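Local coordinates for hypothetical protein PH0435 (Pyrococcus horikoshii, PDB 2YV4) that is of unproven function but, as the C-terminal Sua5 domain of a Sua5-family protein, probably serves an enzyme that makes threonylcarbamoyl-AMP for tRNA modification, at residues A1-V6 with Y67-G72; G18-L23 with I77-E82; V34-S39 with D45-L50; A89-L94 with S98-V103. One frame throughout, in Å; residues are numbered along the deposited sequence.

Interaction 1. Residues A1-V6 with Y67-G72; sequences APNAEV and YMDKAG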
loop_
_atom_site.group_PDB
_atom_site.type_symbol
_atom_site.label_atom_id
_atom_site.label_comp_id
_atom_site.label_asym_id
_atom_site.label_seq_id
_atom_site.Cartn_x
_atom_site.Cartn_y
_atom_site.Cartn_z
ATOM N N ALA A 1 -15.126 2.920 1.684
ATOM C CA ALA A 1 -14.636 1.564 2.064
ATOM C C ALA A 1 -14.216 0.758 0.839
ATOM O O ALA A 1 -15.052 0.359 0.026
ATOM C CB ALA A 1 -15.723 0.818 2.829
ATOM N N PRO A 2 -12.906 0.500 0.692
ATOM C CA PRO A 2 -12.419 -0.270 -0.458
ATOM C C PRO A 2 -12.869 -1.731 -0.418
ATOM O O PRO A 2 -13.040 -2.307 0.657
ATOM C CB PRO A 2 -10.903 -0.115 -0.354
ATOM C CG PRO A 2 -10.679 -0.005 1.117
ATOM C CD PRO A 2 -11.789 0.920 1.557
ATOM N N ASN A 3 -13.070 -2.321 -1.594
ATOM C CA ASN A 3 -13.495 -3.716 -1.686
ATOM C C ASN A 3 -12.329 -4.660 -1.400
ATOM O O ASN A 3 -12.521 -5.751 -0.870
ATOM C CB ASN A 3 -14.050 -4.031 -3.082
ATOM C CG ASN A 3 -15.222 -3.148 -3.467
ATOM O OD1 ASN A 3 -16.173 -2.979 -2.699
ATOM N ND2 ASN A 3 -15.165 -2.587 -4.673
ATOM N N ALA A 4 -11.121 -4.239 -1.760
ATOM C CA ALA A 4 -9.939 -5.064 -1.549
ATOM C C ALA A 4 -9.465 -5.046 -0.102
ATOM O O ALA A 4 -9.730 -4.101 0.643
ATOM C CB ALA A 4 -8.811 -4.599 -2.460
ATOM N N GLU A 5 -8.765 -6.102 0.296
ATOM C CA GLU A 5 -8.219 -6.173 1.645
ATOM C C GLU A 5 -7.083 -5.155 1.647
ATOM O O GLU A 5 -6.349 -5.041 0.668
ATOM C CB GLU A 5 -7.644 -7.563 1.924
ATOM C CG GLU A 5 -7.141 -7.748 3.353
ATOM C CD GLU A 5 -6.213 -8.944 3.503
ATOM O OE1 GLU A 5 -6.417 -9.955 2.796
ATOM O OE2 GLU A 5 -5.288 -8.878 4.340
ATOM N N VAL A 6 -6.938 -4.407 2.733
ATOM C CA VAL A 6 -5.877 -3.419 2.804
ATOM C C VAL A 6 -4.812 -3.842 3.812
ATOM O O VAL A 6 -5.123 -4.234 4.942
ATOM C CB VAL A 6 -6.450 -2.034 3.169
ATOM C CG1 VAL A 6 -5.327 -1.022 3.358
ATOM C CG2 VAL A 6 -7.396 -1.574 2.058
ATOM N N TYR A 67 -8.973 3.538 -7.495
ATOM C CA TYR A 67 -8.311 3.011 -8.685
ATOM C C TYR A 67 -8.153 1.501 -8.533
ATOM O O TYR A 67 -8.430 0.736 -9.460
ATOM C CB TYR A 67 -6.927 3.644 -8.852
ATOM C CG TYR A 67 -6.145 3.074 -10.009
ATOM C CD1 TYR A 67 -6.366 3.523 -11.312
ATOM C CD2 TYR A 67 -5.236 2.032 -9.813
ATOM C CE1 TYR A 67 -5.712 2.946 -12.391
ATOM C CE2 TYR A 67 -4.577 1.447 -10.882
ATOM C CZ TYR A 67 -4.820 1.903 -12.171
ATOM O OH TYR A 67 -4.202 1.294 -13.242
HETATM N N MSE A 68 -7.709 1.080 -7.352
HETATM C CA MSE A 68 -7.505 -0.336 -7.073
HETATM C C MSE A 68 -8.787 -1.152 -7.189
HETATM O O MSE A 68 -8.788 -2.241 -7.764
HETATM C CB MSE A 68 -6.900 -0.516 -5.683
HETATM C CG MSE A 68 -5.477 0.002 -5.564
HETATM SE SE MSE A 68 -4.279 -0.842 -6.836
HETATM C CE MSE A 68 -2.877 0.506 -6.877
ATOM N N ASP A 69 -9.880 -0.641 -6.638
ATOM C CA ASP A 69 -11.136 -1.374 -6.726
ATOM C C ASP A 69 -11.644 -1.429 -8.162
ATOM O O ASP A 69 -12.159 -2.456 -8.603
ATOM C CB ASP A 69 -12.191 -0.763 -5.804
ATOM C CG ASP A 69 -11.974 -1.144 -4.346
ATOM O OD1 ASP A 69 -11.436 -2.245 -4.089
ATOM O OD2 ASP A 69 -12.351 -0.356 -3.460
ATOM N N LYS A 70 -11.490 -0.330 -8.895
ATOM C CA LYS A 70 -11.922 -0.294 -10.287
ATOM C C LYS A 70 -11.127 -1.344 -11.066
ATOM O O LYS A 70 -11.615 -1.915 -12.045
ATOM C CB LYS A 70 -11.679 1.098 -10.879
ATOM C CG LYS A 70 -12.096 1.243 -12.333
ATOM C CD LYS A 70 -11.803 2.646 -12.844
ATOM C CE LYS A 70 -12.353 2.866 -14.245
ATOM N NZ LYS A 70 -11.758 1.920 -15.226
ATOM N N ALA A 71 -9.901 -1.603 -10.616
ATOM C CA ALA A 71 -9.036 -2.584 -11.263
ATOM C C ALA A 71 -9.300 -4.011 -10.783
ATOM O O ALA A 71 -8.706 -4.961 -11.287
ATOM C CB ALA A 71 -7.571 -2.223 -11.031
ATOM N N GLY A 72 -10.185 -4.161 -9.803
ATOM C CA GLY A 72 -10.511 -5.486 -9.296
ATOM C C GLY A 72 -9.434 -6.189 -8.483
ATOM O O GLY A 72 -9.431 -7.420 -8.375
HETATM O O HOH W 1 -13.192 -4.281 -7.006
#

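Interaction 2. Residues G18-L23 with I77-E82; sequences GKITEL and IAEGVE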
loop_
_atom_site.group_PDB
_atom_site.type_symbol
_atom_site.label_atom_id
_atom_site.label_comp_id
_atom_site.label_asym_id
_atom_site.label_seq_id
_atom_site.Cartn_x
_atom_site.Cartn_y
_atom_site.Cartn_z
ATOM N N GLY A 18 11.832 -4.099 1.127
ATOM C CA GLY A 18 12.081 -5.529 1.077
ATOM C C GLY A 18 10.857 -6.347 1.466
ATOM O O GLY A 18 10.563 -7.382 0.861
ATOM N N LYS A 19 10.131 -5.881 2.476
ATOM C CA LYS A 19 8.939 -6.583 2.935
ATOM C C LYS A 19 7.845 -6.565 1.866
ATOM O O LYS A 19 7.228 -7.596 1.583
ATOM C CB LYS A 19 8.434 -5.956 4.238
ATOM C CG LYS A 19 7.135 -6.560 4.784
ATOM C CD LYS A 19 7.258 -8.051 5.098
ATOM C CE LYS A 19 8.260 -8.326 6.208
ATOM N NZ LYS A 19 8.271 -9.773 6.576
ATOM N N ILE A 20 7.605 -5.402 1.264
ATOM C CA ILE A 20 6.583 -5.312 0.224
ATOM C C ILE A 20 6.919 -6.239 -0.947
ATOM O O ILE A 20 6.057 -6.970 -1.438
ATOM C CB ILE A 20 6.427 -3.861 -0.299
ATOM C CG1 ILE A 20 5.852 -2.981 0.815
ATOM C CG2 ILE A 20 5.501 -3.836 -1.519
ATOM C CD1 ILE A 20 5.697 -1.528 0.447
ATOM N N THR A 21 8.173 -6.210 -1.389
ATOM C CA THR A 21 8.608 -7.064 -2.493
ATOM C C THR A 21 8.255 -8.515 -2.175
ATOM O O THR A 21 7.733 -9.243 -3.024
ATOM C CB THR A 21 10.126 -6.962 -2.703
ATOM O OG1 THR A 21 10.481 -5.589 -2.906
ATOM C CG2 THR A 21 10.559 -7.785 -3.917
ATOM N N GLU A 22 8.534 -8.914 -0.936
ATOM C CA GLU A 22 8.268 -10.263 -0.455
ATOM C C GLU A 22 6.779 -10.597 -0.484
ATOM O O GLU A 22 6.384 -11.641 -1.002
ATOM C CB GLU A 22 8.797 -10.417 0.978
ATOM C CG GLU A 22 8.560 -11.786 1.605
ATOM C CD GLU A 22 8.789 -11.787 3.112
ATOM O OE1 GLU A 22 8.745 -12.874 3.727
ATOM O OE2 GLU A 22 9.005 -10.700 3.687
ATOM N N LEU A 23 5.957 -9.710 0.072
ATOM C CA LEU A 23 4.514 -9.918 0.114
ATOM C C LEU A 23 3.873 -10.028 -1.271
ATOM O O LEU A 23 2.999 -10.868 -1.489
ATOM C CB LEU A 23 3.832 -8.792 0.903
ATOM C CG LEU A 23 3.948 -8.840 2.429
ATOM C CD1 LEU A 23 3.342 -7.578 3.029
ATOM C CD2 LEU A 23 3.237 -10.082 2.966
ATOM N N ILE A 77 -1.609 -3.203 -0.953
ATOM C CA ILE A 77 -0.561 -2.984 0.038
ATOM C C ILE A 77 -0.243 -1.501 0.015
ATOM O O ILE A 77 0.088 -0.947 -1.035
ATOM C CB ILE A 77 0.719 -3.770 -0.302
ATOM C CG1 ILE A 77 0.423 -5.274 -0.295
ATOM C CG2 ILE A 77 1.821 -3.426 0.702
ATOM C CD1 ILE A 77 1.584 -6.134 -0.794
ATOM N N ALA A 78 -0.378 -0.850 1.164
ATOM C CA ALA A 78 -0.081 0.571 1.258
ATOM C C ALA A 78 1.255 0.708 1.968
ATOM O O ALA A 78 1.422 0.238 3.086
ATOM C CB ALA A 78 -1.178 1.297 2.040
ATOM N N GLU A 79 2.205 1.337 1.291
ATOM C CA GLU A 79 3.546 1.556 1.820
ATOM C C GLU A 79 3.484 2.589 2.950
ATOM O O GLU A 79 3.040 3.712 2.733
ATOM C CB GLU A 79 4.433 2.066 0.685
ATOM C CG GLU A 79 5.912 2.115 0.965
ATOM C CD GLU A 79 6.681 2.617 -0.243
ATOM O OE1 GLU A 79 6.490 2.047 -1.343
ATOM O OE2 GLU A 79 7.467 3.580 -0.098
ATOM N N GLY A 80 3.921 2.208 4.150
ATOM C CA GLY A 80 3.897 3.133 5.274
ATOM C C GLY A 80 5.259 3.302 5.928
ATOM O O GLY A 80 5.492 2.783 7.024
ATOM N N VAL A 81 6.158 4.034 5.271
ATOM C CA VAL A 81 7.503 4.233 5.807
ATOM C C VAL A 81 7.527 5.220 6.973
ATOM O O VAL A 81 6.684 6.118 7.063
ATOM C CB VAL A 81 8.495 4.709 4.708
ATOM C CG1 VAL A 81 8.462 3.731 3.526
ATOM C CG2 VAL A 81 8.150 6.127 4.250
ATOM N N GLU A 82 8.493 5.038 7.870
ATOM C CA GLU A 82 8.629 5.904 9.037
ATOM C C GLU A 82 9.098 7.290 8.626
ATOM O O GLU A 82 8.609 8.294 9.137
ATOM C CB GLU A 82 9.629 5.306 10.031
ATOM C CG GLU A 82 9.272 3.903 10.486
ATOM C CD GLU A 82 10.263 3.343 11.486
ATOM O OE1 GLU A 82 11.481 3.401 11.215
ATOM O OE2 GLU A 82 9.822 2.839 12.539
#

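Interaction 3. Residues V34-S39 with D45-L50; sequences VGVIGS and DEFFFL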
loop_
_atom_site.group_PDB
_atom_site.type_symbol
_atom_site.label_atom_id
_atom_site.label_comp_id
_atom_site.label_asym_id
_atom_site.label_seq_id
_atom_site.Cartn_x
_atom_site.Cartn_y
_atom_site.Cartn_z
ATOM N N VAL A 34 -2.621 -8.337 -6.888
ATOM C CA VAL A 34 -2.149 -7.385 -5.890
ATOM C C VAL A 34 -1.767 -6.002 -6.408
ATOM O O VAL A 34 -1.152 -5.851 -7.467
ATOM C CB VAL A 34 -0.952 -7.995 -5.112
ATOM C CG1 VAL A 34 0.103 -8.452 -6.079
ATOM C CG2 VAL A 34 -0.374 -6.980 -4.136
ATOM N N GLY A 35 -2.142 -4.991 -5.636
ATOM C CA GLY A 35 -1.838 -3.622 -6.001
ATOM C C GLY A 35 -1.019 -2.965 -4.909
ATOM O O GLY A 35 -1.144 -3.297 -3.731
ATOM N N VAL A 36 -0.151 -2.047 -5.302
ATOM C CA VAL A 36 0.666 -1.342 -4.342
ATOM C C VAL A 36 0.437 0.152 -4.469
ATOM O O VAL A 36 0.416 0.698 -5.574
ATOM C CB VAL A 36 2.170 -1.617 -4.558
ATOM C CG1 VAL A 36 3.010 -0.568 -3.807
ATOM C CG2 VAL A 36 2.516 -3.021 -4.073
ATOM N N ILE A 37 0.227 0.798 -3.334
ATOM C CA ILE A 37 0.083 2.243 -3.301
ATOM C C ILE A 37 1.339 2.621 -2.524
ATOM O O ILE A 37 1.408 2.425 -1.309
ATOM C CB ILE A 37 -1.162 2.698 -2.514
ATOM C CG1 ILE A 37 -2.429 2.122 -3.151
ATOM C CG2 ILE A 37 -1.238 4.221 -2.513
ATOM C CD1 ILE A 37 -3.707 2.513 -2.414
ATOM N N GLY A 38 2.348 3.124 -3.232
ATOM C CA GLY A 38 3.589 3.482 -2.571
ATOM C C GLY A 38 4.515 4.315 -3.434
ATOM O O GLY A 38 4.056 5.086 -4.277
ATOM N N SER A 39 5.820 4.156 -3.225
ATOM C CA SER A 39 6.823 4.911 -3.973
ATOM C C SER A 39 7.238 4.199 -5.265
ATOM O O SER A 39 7.829 4.814 -6.157
ATOM C CB SER A 39 8.051 5.161 -3.093
ATOM O OG SER A 39 8.604 3.940 -2.634
ATOM N N ASP A 45 0.687 -6.178 -9.508
ATOM C CA ASP A 45 -0.119 -6.207 -10.730
ATOM C C ASP A 45 -0.630 -4.806 -11.056
ATOM O O ASP A 45 -0.939 -4.500 -12.206
ATOM C CB ASP A 45 -1.328 -7.130 -10.565
ATOM C CG ASP A 45 -0.936 -8.568 -10.347
ATOM O OD1 ASP A 45 -0.216 -9.125 -11.204
ATOM O OD2 ASP A 45 -1.348 -9.141 -9.322
ATOM N N GLU A 46 -0.723 -3.964 -10.031
ATOM C CA GLU A 46 -1.221 -2.601 -10.199
ATOM C C GLU A 46 -0.435 -1.651 -9.312
ATOM O O GLU A 46 -0.010 -2.019 -8.217
ATOM C CB GLU A 46 -2.698 -2.531 -9.807
ATOM C CG GLU A 46 -3.627 -3.452 -10.599
ATOM C CD GLU A 46 -3.949 -2.910 -11.976
ATOM O OE1 GLU A 46 -3.681 -1.715 -12.226
ATOM O OE2 GLU A 46 -4.483 -3.675 -12.804
ATOM N N PHE A 47 -0.250 -0.420 -9.774
ATOM C CA PHE A 47 0.485 0.554 -8.983
ATOM C C PHE A 47 -0.126 1.947 -9.059
ATOM O O PHE A 47 -0.643 2.358 -10.097
ATOM C CB PHE A 47 1.952 0.611 -9.428
ATOM C CG PHE A 47 2.736 1.728 -8.786
ATOM C CD1 PHE A 47 3.047 2.879 -9.500
ATOM C CD2 PHE A 47 3.105 1.656 -7.445
ATOM C CE1 PHE A 47 3.711 3.944 -8.889
ATOM C CE2 PHE A 47 3.767 2.714 -6.826
ATOM C CZ PHE A 47 4.070 3.858 -7.546
ATOM N N PHE A 48 -0.079 2.660 -7.940
ATOM C CA PHE A 48 -0.585 4.027 -7.872
ATOM C C PHE A 48 0.330 4.732 -6.879
ATOM O O PHE A 48 0.570 4.224 -5.783
ATOM C CB PHE A 48 -2.029 4.056 -7.368
ATOM C CG PHE A 48 -2.753 5.356 -7.650
ATOM C CD1 PHE A 48 -3.707 5.430 -8.664
ATOM C CD2 PHE A 48 -2.490 6.496 -6.896
ATOM C CE1 PHE A 48 -4.395 6.621 -8.919
ATOM C CE2 PHE A 48 -3.170 7.693 -7.142
ATOM C CZ PHE A 48 -4.126 7.754 -8.155
ATOM N N PHE A 49 0.856 5.885 -7.273
ATOM C CA PHE A 49 1.762 6.645 -6.423
ATOM C C PHE A 49 1.105 7.171 -5.145
ATOM O O PHE A 49 0.059 7.823 -5.188
ATOM C CB PHE A 49 2.361 7.807 -7.224
ATOM C CG PHE A 49 3.347 8.629 -6.449
ATOM C CD1 PHE A 49 4.399 8.019 -5.778
ATOM C CD2 PHE A 49 3.235 10.016 -6.404
ATOM C CE1 PHE A 49 5.330 8.781 -5.070
ATOM C CE2 PHE A 49 4.159 10.784 -5.701
ATOM C CZ PHE A 49 5.206 10.166 -5.035
ATOM N N LEU A 50 1.736 6.897 -4.006
ATOM C CA LEU A 50 1.208 7.323 -2.712
ATOM C C LEU A 50 1.378 8.812 -2.458
ATOM O O LEU A 50 0.491 9.465 -1.904
ATOM C CB LEU A 50 1.903 6.556 -1.581
ATOM C CG LEU A 50 1.613 6.991 -0.138
ATOM C CD1 LEU A 50 0.189 6.591 0.257
ATOM C CD2 LEU A 50 2.613 6.337 0.798
#

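Interaction 4. Residues A89-L94 with S98-V103; sequences AVMNRL and SGYKIV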
loop_
_atom_site.group_PDB
_atom_site.type_symbol
_atom_site.label_atom_id
_atom_site.label_comp_id
_atom_site.label_asym_id
_atom_site.label_seq_id
_atom_site.Cartn_x
_atom_site.Cartn_y
_atom_site.Cartn_z
ATOM N N ALA A 89 0.617 9.012 8.452
ATOM C CA ALA A 89 -0.396 9.697 7.658
ATOM C C ALA A 89 -1.306 8.683 6.981
ATOM O O ALA A 89 -2.518 8.884 6.907
ATOM C CB ALA A 89 0.264 10.593 6.606
ATOM N N VAL A 90 -0.719 7.601 6.472
ATOM C CA VAL A 90 -1.504 6.558 5.817
ATOM C C VAL A 90 -2.537 5.998 6.788
ATOM O O VAL A 90 -3.723 5.911 6.467
ATOM C CB VAL A 90 -0.609 5.397 5.317
ATOM C CG1 VAL A 90 -1.477 4.215 4.891
ATOM C CG2 VAL A 90 0.243 5.861 4.136
HETATM N N MSE A 91 -2.086 5.621 7.980
HETATM C CA MSE A 91 -2.986 5.069 8.987
HETATM C C MSE A 91 -4.057 6.081 9.398
HETATM O O MSE A 91 -5.220 5.722 9.566
HETATM C CB MSE A 91 -2.191 4.592 10.216
HETATM C CG MSE A 91 -1.334 3.340 9.961
HETATM SE SE MSE A 91 -0.644 2.518 11.600
HETATM C CE MSE A 91 -2.332 2.291 12.458
ATOM N N ASN A 92 -3.672 7.345 9.554
ATOM C CA ASN A 92 -4.636 8.382 9.924
ATOM C C ASN A 92 -5.750 8.498 8.885
ATOM O O ASN A 92 -6.934 8.481 9.224
ATOM C CB ASN A 92 -3.935 9.736 10.076
ATOM C CG ASN A 92 -3.116 9.827 11.344
ATOM O OD1 ASN A 92 -2.304 10.736 11.508
ATOM N ND2 ASN A 92 -3.332 8.884 12.258
ATOM N N ARG A 93 -5.370 8.614 7.618
ATOM C CA ARG A 93 -6.348 8.731 6.537
ATOM C C ARG A 93 -7.165 7.445 6.397
ATOM O O ARG A 93 -8.270 7.450 5.851
ATOM C CB ARG A 93 -5.630 9.041 5.220
ATOM C CG ARG A 93 -6.533 9.131 3.999
ATOM C CD ARG A 93 -7.552 10.251 4.120
ATOM N NE ARG A 93 -8.345 10.383 2.899
ATOM C CZ ARG A 93 -9.420 11.156 2.782
ATOM N NH1 ARG A 93 -9.843 11.875 3.815
ATOM N NH2 ARG A 93 -10.073 11.217 1.626
ATOM N N LEU A 94 -6.615 6.349 6.906
ATOM C CA LEU A 94 -7.271 5.052 6.841
ATOM C C LEU A 94 -8.210 4.840 8.024
ATOM O O LEU A 94 -9.009 3.900 8.028
ATOM C CB LEU A 94 -6.214 3.946 6.808
ATOM C CG LEU A 94 -6.233 2.964 5.635
ATOM C CD1 LEU A 94 -6.579 3.671 4.333
ATOM C CD2 LEU A 94 -4.872 2.295 5.542
ATOM N N SER A 98 -13.191 1.016 8.685
ATOM C CA SER A 98 -13.301 0.157 7.511
ATOM C C SER A 98 -12.527 -1.150 7.702
ATOM O O SER A 98 -13.012 -2.230 7.349
ATOM C CB SER A 98 -12.792 0.901 6.270
ATOM O OG SER A 98 -11.496 1.428 6.482
ATOM N N GLY A 99 -11.318 -1.046 8.245
ATOM C CA GLY A 99 -10.519 -2.234 8.493
ATOM C C GLY A 99 -9.285 -2.439 7.632
ATOM O O GLY A 99 -9.357 -2.406 6.405
ATOM N N TYR A 100 -8.145 -2.655 8.286
ATOM C CA TYR A 100 -6.898 -2.909 7.580
ATOM C C TYR A 100 -5.895 -3.650 8.450
ATOM O O TYR A 100 -5.948 -3.592 9.675
ATOM C CB TYR A 100 -6.274 -1.609 7.046
ATOM C CG TYR A 100 -5.817 -0.604 8.085
ATOM C CD1 TYR A 100 -6.630 0.466 8.449
ATOM C CD2 TYR A 100 -4.552 -0.696 8.670
ATOM C CE1 TYR A 100 -6.198 1.425 9.360
ATOM C CE2 TYR A 100 -4.113 0.258 9.593
ATOM C CZ TYR A 100 -4.944 1.318 9.928
ATOM O OH TYR A 100 -4.526 2.272 10.828
ATOM N N LYS A 101 -4.993 -4.373 7.803
ATOM C CA LYS A 101 -3.971 -5.135 8.501
ATOM C C LYS A 101 -2.679 -4.334 8.564
ATOM O O LYS A 101 -2.384 -3.545 7.670
ATOM C CB LYS A 101 -3.719 -6.446 7.758
ATOM C CG LYS A 101 -2.634 -7.331 8.353
ATOM C CD LYS A 101 -2.454 -8.558 7.454
ATOM C CE LYS A 101 -1.513 -9.581 8.053
ATOM N NZ LYS A 101 -1.304 -10.713 7.112
ATOM N N ILE A 102 -1.910 -4.536 9.625
ATOM C CA ILE A 102 -0.643 -3.838 9.771
ATOM C C ILE A 102 0.469 -4.870 9.862
ATOM O O ILE A 102 0.441 -5.755 10.717
ATOM C CB ILE A 102 -0.615 -2.957 11.035
ATOM C CG1 ILE A 102 -1.686 -1.869 10.926
ATOM C CG2 ILE A 102 0.765 -2.327 11.206
ATOM C CD1 ILE A 102 -1.773 -0.975 12.143
ATOM N N VAL A 103 1.440 -4.750 8.965
ATOM C CA VAL A 103 2.571 -5.663 8.924
ATOM C C VAL A 103 3.862 -4.901 9.183
ATOM O O VAL A 103 4.174 -3.936 8.484
ATOM C CB VAL A 103 2.674 -6.354 7.550
ATOM C CG1 VAL A 103 3.877 -7.277 7.520
ATOM C CG2 VAL A 103 1.405 -7.135 7.267
HETATM O O HOH W 2 -6.342 4.254 11.369
#

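Interaction 1. Residues A1-V6 with Y67-G72
Asp69 reaches from the last turn of helix 54-70 into the bend of the chain that leads up to strand 5-11, and its carboxylate takes up two successive backbone N-H groups there. Asn3 N donates a hydrogen bond to Asp69 OD2 at 2.8 Å, meeting that oxygen on its syn side but 33° out of the carboxylate plane. Ala4 N donates to the other oxygen, Asp69 OD1, over 3.1 Å, and here the syn lone pair is used. With CG anti to its own carbonyl carbon (chi1 -77°), Asp69 swings the carboxylate out towards these amides. Pro2 closes in as well, its CA 3.0 Å from Asp69 OD2. A helix of the three-layer alpha/beta domain is thus tied to the N-terminal lead-in of an inner strand, and the same helix ends in a Schellman motif, with Gly72 at positive phi. Gly72 N also bonds to Asp69 O. That carbonyl oxygen accepts from a water at 2.6 Å, which in turn takes a long, weak bond from Asn3 ND2. The Asn3 amide lies obliquely across the carboxylate, the two planes 41° apart. Were an alanine to stand in place of Asp69, the N-H groups of Asn3 and Ala4 would probably lose the carboxylate that pairs them, and the lead-in could drift from the helix. Alongside these bonds, Ala4 CB sits 3.9 Å from Asp69 OD1 and also touches Val76 of strand 75-81.

Interaction 2. Residues G18-L23 with I77-E82
This is an apolar helix-on-sheet contact in the core of a three-layer alpha/beta domain, where helix 13-29 lies along one face of the parallel sheet and meets its middle strand, 75-81. The segment axes come within 10.1 Å and run nearly antiparallel, at 166°, as expected when a helix returns the chain between parallel strands. Ile20 and Leu23, three residues apart and so on one side of the helix, supply the side chains that reach the strand. Ile20 and Ile77 run alongside one another but point opposite ways, with Ile20 CG1 lying 4.1 Å from Ile77 CG2. Both isoleucines hold CG1 anti to the carbonyl carbon and extend fully to CD1, and each therefore ends beyond the other: Ile77 CD1 reaches Leu23 CB at 3.9 Å, while Ile20 CD1 goes on to Glu79 CG at 3.7 Å. There it meets the glutamate broadside, touching the methylene part of the chain. Glu79 CG is anti to the backbone N (chi1 -169°) and the chain stays extended beyond it, which carries the buried carboxylate past the isoleucine to polar partners: Tyr42 OH bonds to OE1 and Ser39 OG to OE2. Within the helix, about one turn apart, Lys19 NZ and Glu22 OE2 form a salt bridge of 3.1 Å. Strand 75-81 runs between strands 34-38 and 5-11, and Val9 of the latter touches Ile20, Leu23 and Ile77, while on the other face Ala78 packs on Val90 of helix 86-93.

Interaction 3. Residues V34-S39 with D45-L50
Val34 and Asp45 begin a parallel pairing in which strand 34-38 runs beside the edge strand 46-49, their segment axes 4.7 Å apart and inclined by 14°. Asp45 CG is anti to its carbonyl carbon (chi1 -64°), a rotation that brings OD2 to Val34 N at 2.9 Å through its anti lone pair. Val34 answers with CG1 set between its own backbone N and carbonyl carbon (chi1 54°), where it faces Asp45 OD2 at 3.6 Å. Val34 O is gripped twice, by Asp45 N at 2.8 Å and by Glu46 N at 3.2 Å. A leucine replacing Asp45 would probably leave Val34 N without this acceptor and loosen the start of the ladder. The ladder then alternates as parallel strands do, from Val36 N to Glu46 O as far as Leu50 N to Gly38 O. Phe47 lays its ring along the neighbouring strand: CD2 comes 3.4 Å from Val36 O, and the edge of the ring meets Gly38 O. Leu50 CB sits 3.6 Å from Gly38 CA, where the strand offers no side chain, and Leu50 CD1 crosses to Ile37 CG2 at 3.9 Å. Ile37 and Phe48 share a face and both pack against Ala64 of helix 54-70. Val34 instead touches Val24 and Leu27 of helix 13-29, and strand 75-81 flanks strand 34-38 on its other edge.

Interaction 4. Residues A89-L94 with S98-V103
A single water joins Met91 and Tyr100, donating to Met91 O over 2.6 Å and lying 2.7 Å from Tyr100 OH, in the plane of the tyrosine ring at its edge. It bridges the end of helix 86-93 to the approach of strand 101-104, the outermost strand on this side of the parallel sheet in the three-layer alpha/beta domain; three residues of the link between them are not modelled. Leu94 lies over one face of the ring in a CH-pi contact, its CD2 4.0 Å from the ring centroid of Tyr100 and 17° off the normal. Leu94 CB adds an approach of 3.6 Å to Tyr100 CE1. The ring faces the helix because Tyr100 CG stands between its backbone N and carbonyl carbon (chi1 65°). Met91, a selenomethionine, runs roughly perpendicular to the tyrosine side chain and sets CG 4.1 Å from Tyr100 CZ; the placement of its terminal methyl is doubtful. Val8 of strand 5-11 touches both Leu94 and Tyr100. Ile102 extends its CG1 branch towards the helix until CD1 stands 3.7 Å from Met91 SE.

In the fold
All four contacts meet on one parallel sheet of strand order 46-49, 34-38, 75-81, 5-11, 101-104, whose helices lie on both faces. Interaction 3 forms one edge and interaction 4 approaches the other, their centres about 15 Å apart on opposite sides of the chain's centre, yet they touch where Leu50 CD1 lies 3.9 Å from Val90 CG2. Interaction 2 packs the middle strand and joins interaction 3 directly: Ile77 N is 2.8 Å from Gly35 O. Interactions 1 and 2 do not touch, their centres about 17 Å apart. Interaction 1 meets interaction 4 where Val6 O lies 2.9 Å from Lys101 N, and interaction 3 where Tyr67 packs on Phe48.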